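Local coordinates for replication initiator A family protein (Staphylococcus aureus CA-347, PDB 4PT7), which probably initiates replication of staphylococcal multiresistance plasmids by recognising and assembling on the plasmid origin through a winged-helix N-terminal domain, at residues Tyr17-Val22 with Met36-Ala41; Glu27-Leu32 with Asp92-Gln97; Ala41-Arg46 with Glu73-Lys78; Asn61-Tyr66 with Pro105-Leu110. All coordinates share one frame; numbering follows the deposited sequence.

Interaction 1 of 4, residues Tyr17-Val22 with Met36-Ala41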
# COMPACT_ATOMS: atom_id res chain seq x y z
N TYR B 17 7.07 -14.14 -11.21
CA TYR B 17 7.53 -14.17 -9.84
C TYR B 17 6.99 -15.52 -9.44
O TYR B 17 5.86 -15.87 -9.78
CB TYR B 17 6.89 -13.06 -9.01
CG TYR B 17 7.49 -11.71 -9.30
CD1 TYR B 17 6.67 -10.63 -9.63
CD2 TYR B 17 8.87 -11.51 -9.27
CE1 TYR B 17 7.22 -9.38 -9.92
CE2 TYR B 17 9.43 -10.27 -9.56
CZ TYR B 17 8.60 -9.21 -9.89
OH TYR B 17 9.14 -7.98 -10.17
N GLN B 18 7.80 -16.30 -8.73
CA GLN B 18 7.42 -17.65 -8.32
C GLN B 18 7.11 -17.80 -6.84
O GLN B 18 7.97 -17.55 -5.99
CB GLN B 18 8.54 -18.64 -8.69
CG GLN B 18 8.82 -18.74 -10.17
CD GLN B 18 10.07 -19.57 -10.48
OE1 GLN B 18 10.06 -20.42 -11.37
NE2 GLN B 18 11.16 -19.31 -9.75
N ILE B 19 5.90 -18.26 -6.54
CA ILE B 19 5.51 -18.47 -5.16
C ILE B 19 5.46 -19.96 -4.88
O ILE B 19 4.82 -20.71 -5.62
CB ILE B 19 4.11 -17.87 -4.86
CG1 ILE B 19 4.08 -16.39 -5.22
CG2 ILE B 19 3.79 -18.04 -3.37
CD1 ILE B 19 2.70 -15.77 -5.14
N PRO B 20 6.15 -20.42 -3.83
CA PRO B 20 6.16 -21.84 -3.48
C PRO B 20 4.74 -22.34 -3.23
O PRO B 20 3.97 -21.72 -2.48
CB PRO B 20 7.00 -21.87 -2.20
CG PRO B 20 7.98 -20.77 -2.43
CD PRO B 20 7.12 -19.67 -3.01
N LYS B 21 4.39 -23.47 -3.85
CA LYS B 21 3.07 -24.06 -3.70
C LYS B 21 2.80 -24.44 -2.24
O LYS B 21 1.65 -24.42 -1.79
CB LYS B 21 2.93 -25.31 -4.58
CG LYS B 21 2.81 -25.02 -6.08
CD LYS B 21 2.27 -26.25 -6.83
CE LYS B 21 2.14 -25.98 -8.31
NZ LYS B 21 1.60 -27.16 -9.06
N VAL B 22 3.86 -24.78 -1.52
CA VAL B 22 3.72 -25.14 -0.12
C VAL B 22 3.07 -24.00 0.68
O VAL B 22 2.49 -24.23 1.73
CB VAL B 22 5.11 -25.53 0.48
CG1 VAL B 22 6.02 -24.32 0.49
CG2 VAL B 22 4.95 -26.12 1.87
N MET B 36 2.60 -11.14 1.77
CA MET B 36 3.80 -11.82 2.23
C MET B 36 4.25 -12.87 1.20
O MET B 36 5.45 -13.01 0.93
CB MET B 36 3.53 -12.53 3.56
CG MET B 36 3.50 -11.62 4.79
SD MET B 36 2.79 -12.42 6.24
CE MET B 36 2.01 -11.02 7.06
N LYS B 37 3.30 -13.62 0.67
CA LYS B 37 3.62 -14.65 -0.31
C LYS B 37 4.20 -14.00 -1.57
O LYS B 37 5.18 -14.46 -2.13
CB LYS B 37 2.37 -15.47 -0.66
CG LYS B 37 1.88 -16.32 0.51
CD LYS B 37 0.57 -17.02 0.19
CE LYS B 37 -0.00 -17.64 1.45
NZ LYS B 37 -1.31 -18.28 1.22
N ILE B 38 3.57 -12.91 -2.01
CA ILE B 38 4.03 -12.21 -3.19
C ILE B 38 5.40 -11.56 -2.93
O ILE B 38 6.33 -11.73 -3.72
CB ILE B 38 2.98 -11.17 -3.63
CG1 ILE B 38 1.77 -11.91 -4.22
CG2 ILE B 38 3.56 -10.19 -4.63
CD1 ILE B 38 0.57 -11.05 -4.51
N ALA B 39 5.53 -10.85 -1.81
CA ALA B 39 6.79 -10.21 -1.46
C ALA B 39 7.91 -11.26 -1.46
O ALA B 39 9.00 -11.01 -1.96
CB ALA B 39 6.69 -9.56 -0.08
N TYR B 40 7.63 -12.43 -0.89
CA TYR B 40 8.62 -13.50 -0.83
C TYR B 40 9.07 -13.83 -2.25
O TYR B 40 10.27 -13.95 -2.52
CB TYR B 40 8.02 -14.75 -0.18
CG TYR B 40 8.97 -15.92 -0.13
CD1 TYR B 40 9.79 -16.15 0.99
CD2 TYR B 40 9.09 -16.79 -1.22
CE1 TYR B 40 10.71 -17.21 1.01
CE2 TYR B 40 10.00 -17.85 -1.20
CZ TYR B 40 10.80 -18.05 -0.10
OH TYR B 40 11.72 -19.07 -0.10
N ALA B 41 8.11 -13.97 -3.16
CA ALA B 41 8.42 -14.31 -4.54
C ALA B 41 9.24 -13.23 -5.23
O ALA B 41 10.12 -13.52 -6.04
CB ALA B 41 7.14 -14.59 -5.31
O HOH W 1 10.26 -15.45 -7.92
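I19 carries CG1 anti to its carbonyl carbon (chi1 -56°) and CD1 extended beyond it, so the ethyl arm leaves strand 17-20 and runs along the helix surface. The touching is done by its branches. CG1 sits 3.6 Å from CB of A41, CD1 goes on to CG1 of I38 at 4.1 Å, and CG2, anti to the backbone N, rests against CB of K37, where the two side chains cross at about a right angle. K37 itself heads off along an extended chain, and its NZ is bonded to the carbonyl O of F23. A41 is the point of closest approach: its methyl lies 3.1 Å from the carbonyl O of Q18 and also meets CB of Y17. The axes of strand 17-20 and helix 36-41 approach to 7.1 Å, at 124° to each other, consistent with the small A41 side chain at the crossing. Y40, with CG anti to the backbone N (chi1 178°), brings CE2 to CG of P20, 3.8 Å away. The one polar link is water 1, which accepts from N of Q18 and donates to O of A41. Beyond the contact, I19 and K37 both touch F24 of helix 22-25, while residues 17-20 pair antiparallel with a strand of the second subunit, so that helix 34-52 backs a sheet formed across the interface.

Interaction 2 of 4, residues Glu27-Leu32 with Asp92-Gln97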
# COMPACT_ATOMS: atom_id res chain seq x y z
N GLU B 27 -0.02 -26.03 6.37
CA GLU B 27 -0.72 -25.26 7.38
C GLU B 27 0.30 -24.48 8.20
O GLU B 27 -0.05 -23.62 9.01
CB GLU B 27 -1.53 -26.19 8.29
CG GLU B 27 -3.03 -26.13 8.05
CD GLU B 27 -3.42 -26.47 6.62
OE1 GLU B 27 -3.10 -25.68 5.70
OE2 GLU B 27 -4.05 -27.53 6.40
N ASN B 28 1.57 -24.78 7.96
CA ASN B 28 2.64 -24.09 8.67
C ASN B 28 2.80 -22.68 8.12
O ASN B 28 3.54 -21.87 8.68
CB ASN B 28 3.95 -24.85 8.51
CG ASN B 28 3.91 -26.19 9.18
OD1 ASN B 28 3.85 -26.29 10.41
ND2 ASN B 28 3.93 -27.26 8.38
N TYR B 29 2.10 -22.39 7.02
CA TYR B 29 2.17 -21.07 6.40
C TYR B 29 0.80 -20.45 6.25
O TYR B 29 0.58 -19.58 5.41
CB TYR B 29 2.83 -21.17 5.02
CG TYR B 29 4.25 -21.67 5.08
CD1 TYR B 29 4.61 -22.86 4.46
CD2 TYR B 29 5.23 -20.96 5.77
CE1 TYR B 29 5.92 -23.33 4.52
CE2 TYR B 29 6.54 -21.42 5.84
CZ TYR B 29 6.87 -22.61 5.20
OH TYR B 29 8.16 -23.09 5.24
N LYS B 30 -0.14 -20.92 7.06
CA LYS B 30 -1.50 -20.41 7.02
C LYS B 30 -1.57 -18.96 7.52
O LYS B 30 -2.53 -18.26 7.25
CB LYS B 30 -2.43 -21.31 7.84
CG LYS B 30 -2.14 -21.32 9.34
CD LYS B 30 -3.05 -22.29 10.08
CE LYS B 30 -2.92 -22.13 11.60
NZ LYS B 30 -1.54 -22.36 12.13
N ASN B 31 -0.54 -18.52 8.25
CA ASN B 31 -0.50 -17.16 8.77
C ASN B 31 -0.01 -16.13 7.75
O ASN B 31 -0.14 -14.93 7.97
CB ASN B 31 0.40 -17.11 10.02
CG ASN B 31 -0.20 -17.86 11.20
OD1 ASN B 31 0.57 -18.49 11.97
ND2 ASN B 31 -1.45 -17.83 11.36
N LEU B 32 0.55 -16.61 6.64
CA LEU B 32 1.04 -15.71 5.61
C LEU B 32 -0.11 -15.05 4.86
O LEU B 32 -1.10 -15.70 4.53
CB LEU B 32 1.93 -16.45 4.60
CG LEU B 32 3.27 -17.03 5.06
CD1 LEU B 32 4.01 -17.59 3.84
CD2 LEU B 32 4.12 -15.96 5.74
N ASP B 92 7.80 -17.09 10.26
CA ASP B 92 7.67 -18.41 9.64
C ASP B 92 9.01 -18.96 9.16
O ASP B 92 9.07 -19.90 8.37
CB ASP B 92 6.64 -18.35 8.51
CG ASP B 92 5.22 -18.52 9.01
OD1 ASP B 92 4.26 -18.11 8.31
OD2 ASP B 92 5.06 -19.10 10.10
N GLY B 93 10.09 -18.37 9.65
CA GLY B 93 11.42 -18.81 9.28
C GLY B 93 11.77 -18.64 7.82
O GLY B 93 12.70 -19.27 7.33
N LEU B 94 11.04 -17.78 7.11
CA LEU B 94 11.31 -17.56 5.69
C LEU B 94 12.27 -16.39 5.48
O LEU B 94 12.72 -16.15 4.36
CB LEU B 94 10.01 -17.30 4.93
CG LEU B 94 9.02 -18.47 4.99
CD1 LEU B 94 7.69 -18.07 4.35
CD2 LEU B 94 9.64 -19.67 4.27
N LEU B 95 12.58 -15.68 6.56
CA LEU B 95 13.46 -14.52 6.47
C LEU B 95 14.27 -14.34 7.74
O LEU B 95 13.73 -14.42 8.84
CB LEU B 95 12.62 -13.26 6.23
CG LEU B 95 13.37 -11.94 6.07
CD1 LEU B 95 14.14 -11.96 4.77
CD2 LEU B 95 12.38 -10.77 6.07
N ILE B 96 15.57 -14.10 7.58
CA ILE B 96 16.46 -13.87 8.71
C ILE B 96 16.90 -12.41 8.60
O ILE B 96 17.29 -11.95 7.53
CB ILE B 96 17.71 -14.76 8.66
CG1 ILE B 96 17.32 -16.23 8.78
CG2 ILE B 96 18.67 -14.36 9.79
CD1 ILE B 96 16.55 -16.57 10.04
N GLN B 97 16.84 -11.70 9.72
CA GLN B 97 17.22 -10.29 9.74
C GLN B 97 18.30 -9.99 10.77
O GLN B 97 18.09 -10.16 11.97
CB GLN B 97 15.97 -9.44 10.02
CG GLN B 97 16.16 -7.95 9.80
CD GLN B 97 14.85 -7.16 9.91
OE1 GLN B 97 14.82 -5.96 9.65
NE2 GLN B 97 13.78 -7.84 10.31
O HOH W 2 1.86 -19.83 9.30
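This is a small, partly buried apolar contact with one water at its polar margin, made where the loop between helices 22-25 and 34-52 meets the turn that leads from helix 79-91 into strand 95-98. L94 provides the apolar half. Its CD1 lies 3.7 Å from CD1 of L32 and 3.8 Å from CE2 of Y29, while CD2 comes up beside the tyrosine hydroxyl, so the leucine fork fills the angle between the two side chains. Y29 has CG anti to its carbonyl carbon (chi1 -62°), and its OH is bonded to N of I114, which fixes the far end of the ring. At the ring edge, near its plane, stands the carbonyl O of D92, 3.9 Å from CE2. G93, with positive phi, is the C-prime residue of a Schellman motif that ends helix 79-91, and this reversal puts D92 and L94 together against the loop before the chain enters strand 95-98, part of the two-stranded wing of what is probably a winged-helix domain. The D92 carboxylate stands almost perpendicular to the Y29 ring, at 86°, with OD1 3.4 Å from CD2 of L32. Water 2 ties the polar side: it accepts from N of N31, while the carbonyl O of N28, 2.7 Å from the water O, and OD1 of D92 compete with other acceptors for its two protons. The turn from Y29 to L32 is type I, closed by a bond from N of L32 to O of Y29, and presents L32 toward the aspartate and leucine.

Interaction 3 of 4, residues Ala41-Arg46 with Glu73-Lys78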
# COMPACT_ATOMS: atom_id res chain seq x y z
N ALA B 41 8.11 -13.97 -3.16
CA ALA B 41 8.42 -14.31 -4.54
C ALA B 41 9.24 -13.23 -5.23
O ALA B 41 10.12 -13.52 -6.04
CB ALA B 41 7.14 -14.59 -5.31
N ILE B 42 8.97 -11.97 -4.91
CA ILE B 42 9.72 -10.87 -5.51
C ILE B 42 11.15 -10.86 -4.98
O ILE B 42 12.09 -10.68 -5.75
CB ILE B 42 9.05 -9.51 -5.23
CG1 ILE B 42 7.67 -9.47 -5.90
CG2 ILE B 42 9.93 -8.38 -5.75
CD1 ILE B 42 6.95 -8.14 -5.79
N LEU B 43 11.32 -11.08 -3.68
CA LEU B 43 12.67 -11.10 -3.13
C LEU B 43 13.46 -12.30 -3.68
O LEU B 43 14.67 -12.22 -3.86
CB LEU B 43 12.64 -11.15 -1.60
CG LEU B 43 12.12 -9.89 -0.90
CD1 LEU B 43 12.10 -10.10 0.61
CD2 LEU B 43 13.01 -8.71 -1.25
N ARG B 44 12.75 -13.39 -3.97
CA ARG B 44 13.37 -14.59 -4.51
C ARG B 44 13.99 -14.27 -5.86
O ARG B 44 15.12 -14.67 -6.15
CB ARG B 44 12.32 -15.70 -4.67
CG ARG B 44 12.83 -16.94 -5.37
CD ARG B 44 11.73 -17.98 -5.55
NE ARG B 44 12.21 -19.25 -5.02
CZ ARG B 44 12.94 -20.11 -5.70
NH1 ARG B 44 13.35 -21.23 -5.11
NH2 ARG B 44 13.22 -19.90 -6.98
N ASP B 45 13.25 -13.53 -6.67
CA ASP B 45 13.71 -13.13 -7.99
C ASP B 45 14.91 -12.19 -7.82
O ASP B 45 15.78 -12.14 -8.67
CB ASP B 45 12.57 -12.41 -8.73
CG ASP B 45 12.99 -11.92 -10.10
OD1 ASP B 45 13.09 -12.74 -11.03
OD2 ASP B 45 13.23 -10.70 -10.24
N ARG B 46 14.95 -11.44 -6.72
CA ARG B 46 16.05 -10.51 -6.48
C ARG B 46 17.39 -11.17 -6.18
O ARG B 46 18.43 -10.55 -6.33
CB ARG B 46 15.70 -9.54 -5.34
CG ARG B 46 14.95 -8.32 -5.78
CD ARG B 46 15.88 -7.20 -6.21
NE ARG B 46 15.17 -6.24 -7.02
CZ ARG B 46 15.64 -5.04 -7.37
NH1 ARG B 46 16.84 -4.65 -6.97
NH2 ARG B 46 14.89 -4.25 -8.13
N GLU B 73 10.52 0.34 -2.45
CA GLU B 73 10.44 0.53 -3.89
C GLU B 73 10.34 -0.83 -4.60
O GLU B 73 9.56 -0.99 -5.54
CB GLU B 73 11.68 1.25 -4.40
CG GLU B 73 11.62 1.55 -5.88
CD GLU B 73 13.00 1.57 -6.51
OE1 GLU B 73 13.55 0.48 -6.78
OE2 GLU B 73 13.53 2.68 -6.74
N ILE B 74 11.13 -1.80 -4.14
CA ILE B 74 11.13 -3.13 -4.74
C ILE B 74 9.79 -3.86 -4.57
O ILE B 74 9.29 -4.49 -5.50
CB ILE B 74 12.26 -4.03 -4.15
CG1 ILE B 74 13.63 -3.49 -4.57
CG2 ILE B 74 12.10 -5.46 -4.64
CD1 ILE B 74 14.80 -4.19 -3.89
N LEU B 75 9.22 -3.75 -3.37
CA LEU B 75 7.94 -4.39 -3.04
C LEU B 75 6.77 -3.43 -3.27
O LEU B 75 5.61 -3.78 -3.02
CB LEU B 75 7.95 -4.83 -1.56
CG LEU B 75 9.14 -5.70 -1.14
CD1 LEU B 75 9.07 -6.04 0.35
CD2 LEU B 75 9.13 -6.96 -1.98
N ASN B 76 7.09 -2.23 -3.76
CA ASN B 76 6.08 -1.22 -4.02
C ASN B 76 5.05 -1.12 -2.89
O ASN B 76 3.85 -1.31 -3.11
CB ASN B 76 5.37 -1.53 -5.34
CG ASN B 76 4.31 -0.50 -5.70
OD1 ASN B 76 4.52 0.71 -5.54
ND2 ASN B 76 3.16 -0.97 -6.19
N CYS B 77 5.52 -0.81 -1.69
CA CYS B 77 4.63 -0.69 -0.53
C CYS B 77 5.10 0.40 0.44
O CYS B 77 6.19 0.96 0.27
CB CYS B 77 4.60 -2.02 0.23
SG CYS B 77 6.19 -2.45 0.94
N LYS B 78 4.27 0.70 1.44
CA LYS B 78 4.61 1.72 2.42
C LYS B 78 5.38 1.17 3.61
O LYS B 78 5.48 -0.05 3.78
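Apolar contacts come first, and I74 is at their centre. Its CG2, anti to the backbone N, meets CG2 of I42 at 3.8 Å, the two isoleucines running antiparallel alongside each other. L75 adds CD2, which lies 4.1 Å from CG2 of I42 and 4.3 Å from CD2 of L43, so its branch reaches both neighbours on helix 34-52. R46 bends at chi2 (-87°) and meets I74 tip to tip, with CD1 of I74 over one face of the guanidinium, 3.7 Å from CZ and offset toward the rim. The polar ends of that group have other partners: NH1 is bonded to OH of Y66 and forms a salt bridge with D129 of the second subunit, which helps hold the guanidinium plane in place. NH2 stands 5.1 Å from OE1 of E73, which is salt-bridged to K70, so any electrostatic help is probably slight. Helix 68-74 ends here in a Schellman motif with N76, of positive phi, as C-prime residue, and K78 is the N-cap of helix 79-91. Two helices joined by a tight turn and packed on a third suit a helix-turn-helix core, consistent with the family of the RepA N-terminal region.

Interaction 4 of 4, residues Asn61-Tyr66 with Pro105-Leu110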
# COMPACT_ATOMS: atom_id res chain seq x y z
N ASN B 61 26.15 -18.18 1.30
CA ASN B 61 24.75 -17.79 1.45
C ASN B 61 24.47 -16.42 0.83
O ASN B 61 25.23 -15.47 1.05
CB ASN B 61 24.36 -17.77 2.93
CG ASN B 61 24.54 -19.12 3.59
OD1 ASN B 61 24.27 -20.16 2.99
ND2 ASN B 61 24.99 -19.11 4.85
N ILE B 62 23.39 -16.33 0.06
CA ILE B 62 22.99 -15.10 -0.61
C ILE B 62 22.14 -14.23 0.32
O ILE B 62 21.18 -14.72 0.93
CB ILE B 62 22.20 -15.40 -1.90
CG1 ILE B 62 22.98 -16.39 -2.77
CG2 ILE B 62 21.97 -14.11 -2.69
CD1 ILE B 62 22.17 -16.98 -3.93
N TYR B 63 22.46 -12.95 0.40
CA TYR B 63 21.73 -12.04 1.28
C TYR B 63 21.42 -10.70 0.62
O TYR B 63 21.83 -10.43 -0.51
CB TYR B 63 22.54 -11.81 2.57
CG TYR B 63 23.90 -11.20 2.35
CD1 TYR B 63 24.05 -9.83 2.14
CD2 TYR B 63 25.06 -11.99 2.31
CE1 TYR B 63 25.30 -9.26 1.90
CE2 TYR B 63 26.31 -11.43 2.07
CZ TYR B 63 26.43 -10.06 1.86
OH TYR B 63 27.66 -9.50 1.61
N PHE B 64 20.67 -9.86 1.33
CA PHE B 64 20.30 -8.54 0.85
C PHE B 64 20.85 -7.46 1.77
O PHE B 64 20.91 -7.65 2.99
CB PHE B 64 18.78 -8.38 0.79
CG PHE B 64 18.11 -9.31 -0.18
CD1 PHE B 64 17.20 -10.26 0.26
CD2 PHE B 64 18.38 -9.21 -1.54
CE1 PHE B 64 16.57 -11.11 -0.64
CE2 PHE B 64 17.75 -10.05 -2.45
CZ PHE B 64 16.84 -11.00 -2.00
N VAL B 65 21.24 -6.34 1.17
CA VAL B 65 21.78 -5.20 1.91
C VAL B 65 20.99 -3.97 1.46
O VAL B 65 21.55 -2.89 1.30
CB VAL B 65 23.26 -4.95 1.58
CG1 VAL B 65 23.87 -4.04 2.62
CG2 VAL B 65 24.01 -6.26 1.51
N TYR B 66 19.70 -4.15 1.24
CA TYR B 66 18.86 -3.05 0.79
C TYR B 66 18.33 -2.20 1.95
O TYR B 66 17.98 -2.72 3.01
CB TYR B 66 17.68 -3.60 -0.02
CG TYR B 66 18.04 -4.15 -1.40
CD1 TYR B 66 17.69 -5.45 -1.76
CD2 TYR B 66 18.66 -3.34 -2.35
CE1 TYR B 66 17.94 -5.93 -3.04
CE2 TYR B 66 18.91 -3.82 -3.64
CZ TYR B 66 18.55 -5.11 -3.98
OH TYR B 66 18.78 -5.59 -5.25
N PRO B 105 21.89 -0.28 6.55
CA PRO B 105 20.84 -1.24 6.17
C PRO B 105 21.02 -2.60 6.84
O PRO B 105 22.13 -3.13 6.90
CB PRO B 105 20.99 -1.33 4.66
CG PRO B 105 21.42 0.05 4.29
CD PRO B 105 22.46 0.35 5.35
N ASN B 106 19.92 -3.16 7.33
CA ASN B 106 19.98 -4.46 7.98
C ASN B 106 20.28 -5.54 6.95
O ASN B 106 19.95 -5.40 5.77
CB ASN B 106 18.65 -4.77 8.68
CG ASN B 106 18.32 -3.77 9.77
OD1 ASN B 106 19.15 -3.50 10.65
ND2 ASN B 106 17.11 -3.22 9.73
N ILE B 107 20.93 -6.61 7.39
CA ILE B 107 21.25 -7.72 6.50
C ILE B 107 20.07 -8.68 6.51
O ILE B 107 19.68 -9.18 7.57
CB ILE B 107 22.49 -8.49 6.99
CG1 ILE B 107 23.67 -7.53 7.15
CG2 ILE B 107 22.85 -9.58 6.00
CD1 ILE B 107 24.03 -6.82 5.87
N LEU B 108 19.48 -8.91 5.34
CA LEU B 108 18.34 -9.82 5.22
C LEU B 108 18.72 -11.08 4.44
O LEU B 108 19.31 -11.02 3.36
CB LEU B 108 17.16 -9.14 4.50
CG LEU B 108 16.22 -8.24 5.31
CD1 LEU B 108 17.00 -7.10 5.92
CD2 LEU B 108 15.11 -7.71 4.41
N TYR B 109 18.38 -12.23 5.02
CA TYR B 109 18.64 -13.52 4.39
C TYR B 109 17.30 -14.17 4.08
O TYR B 109 16.55 -14.51 4.99
CB TYR B 109 19.41 -14.47 5.31
CG TYR B 109 20.89 -14.22 5.42
CD1 TYR B 109 21.41 -13.42 6.43
CD2 TYR B 109 21.78 -14.80 4.51
CE1 TYR B 109 22.78 -13.21 6.55
CE2 TYR B 109 23.15 -14.60 4.62
CZ TYR B 109 23.64 -13.81 5.64
OH TYR B 109 25.00 -13.59 5.74
N LEU B 110 17.01 -14.34 2.79
CA LEU B 110 15.77 -15.00 2.40
C LEU B 110 16.06 -16.48 2.64
O LEU B 110 17.20 -16.92 2.42
CB LEU B 110 15.47 -14.77 0.93
CG LEU B 110 14.04 -14.41 0.53
CD1 LEU B 110 13.74 -15.03 -0.83
CD2 LEU B 110 13.05 -14.91 1.55
O HOH W 3 18.76 -13.45 0.68
O HOH W 4 19.90 -16.93 1.84
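The carbonyl O of I62 is gripped by two waters: water 3 and water 4 each donate to it at 2.7 Å. Water 3 also accepts from N of L110, and water 4 also donates to O of L110, so the two carry the pairing on past the point where the backbones bond directly. That direct pairing is a single antiparallel bridge, F64 with L108, a hydrogen-bonded pair. N of F64 donates to O of L108 at 2.7 Å, and the return bond from N of L108 to O of F64 is the straighter at 168°, arriving on a lone pair in the carbonyl plane. The same O of F64 receives a CA-H...O contact from I107. Y63 has its CB over one face of the Y109 ring, 3.7 Å from the centroid, a CH-pi contact. The crowded chi1 position (61°), with CG between the backbone N and the carbonyl carbon, turns the ring so that its edge faces Y109 in an offset edge-to-face pair with planes at 61°. I107 lies alongside Y63, its CG2 4.0 Å from CD1 of the tyrosine. On the other side of the bridge, F64 sets CB against CB of L108 and CE1 against CB of L110, 4.1 Å away, and the ring goes on to R46 of helix 34-52. Strand 107-110 is bonded to strand 95-98 along its other edge, so residues 61-66 add a short third pairing to the beta hairpin, probably as the strand ahead of the helix-turn-helix does in winged-helix domains.

Overall arrangement
Helix 34-52 is shared by interactions 1 and 3, which have A41 in common and centres about 11 Å apart. Interaction 3 joins interaction 4 through R46 and Y66, and through F64, whose ring packs on L43 and R46. Interactions 2 and 4 meet in the two-stranded sheet, where O of I96 lies 2.8 Å from N of Y109. Y40 of interaction 1 touches both L94 of interaction 2 and L110 of interaction 4. Interactions 2 and 3 do not touch; their nearest atoms are about 5 Å apart. Interactions 1 and 3 also face the second subunit, linking the domain core to the assembly.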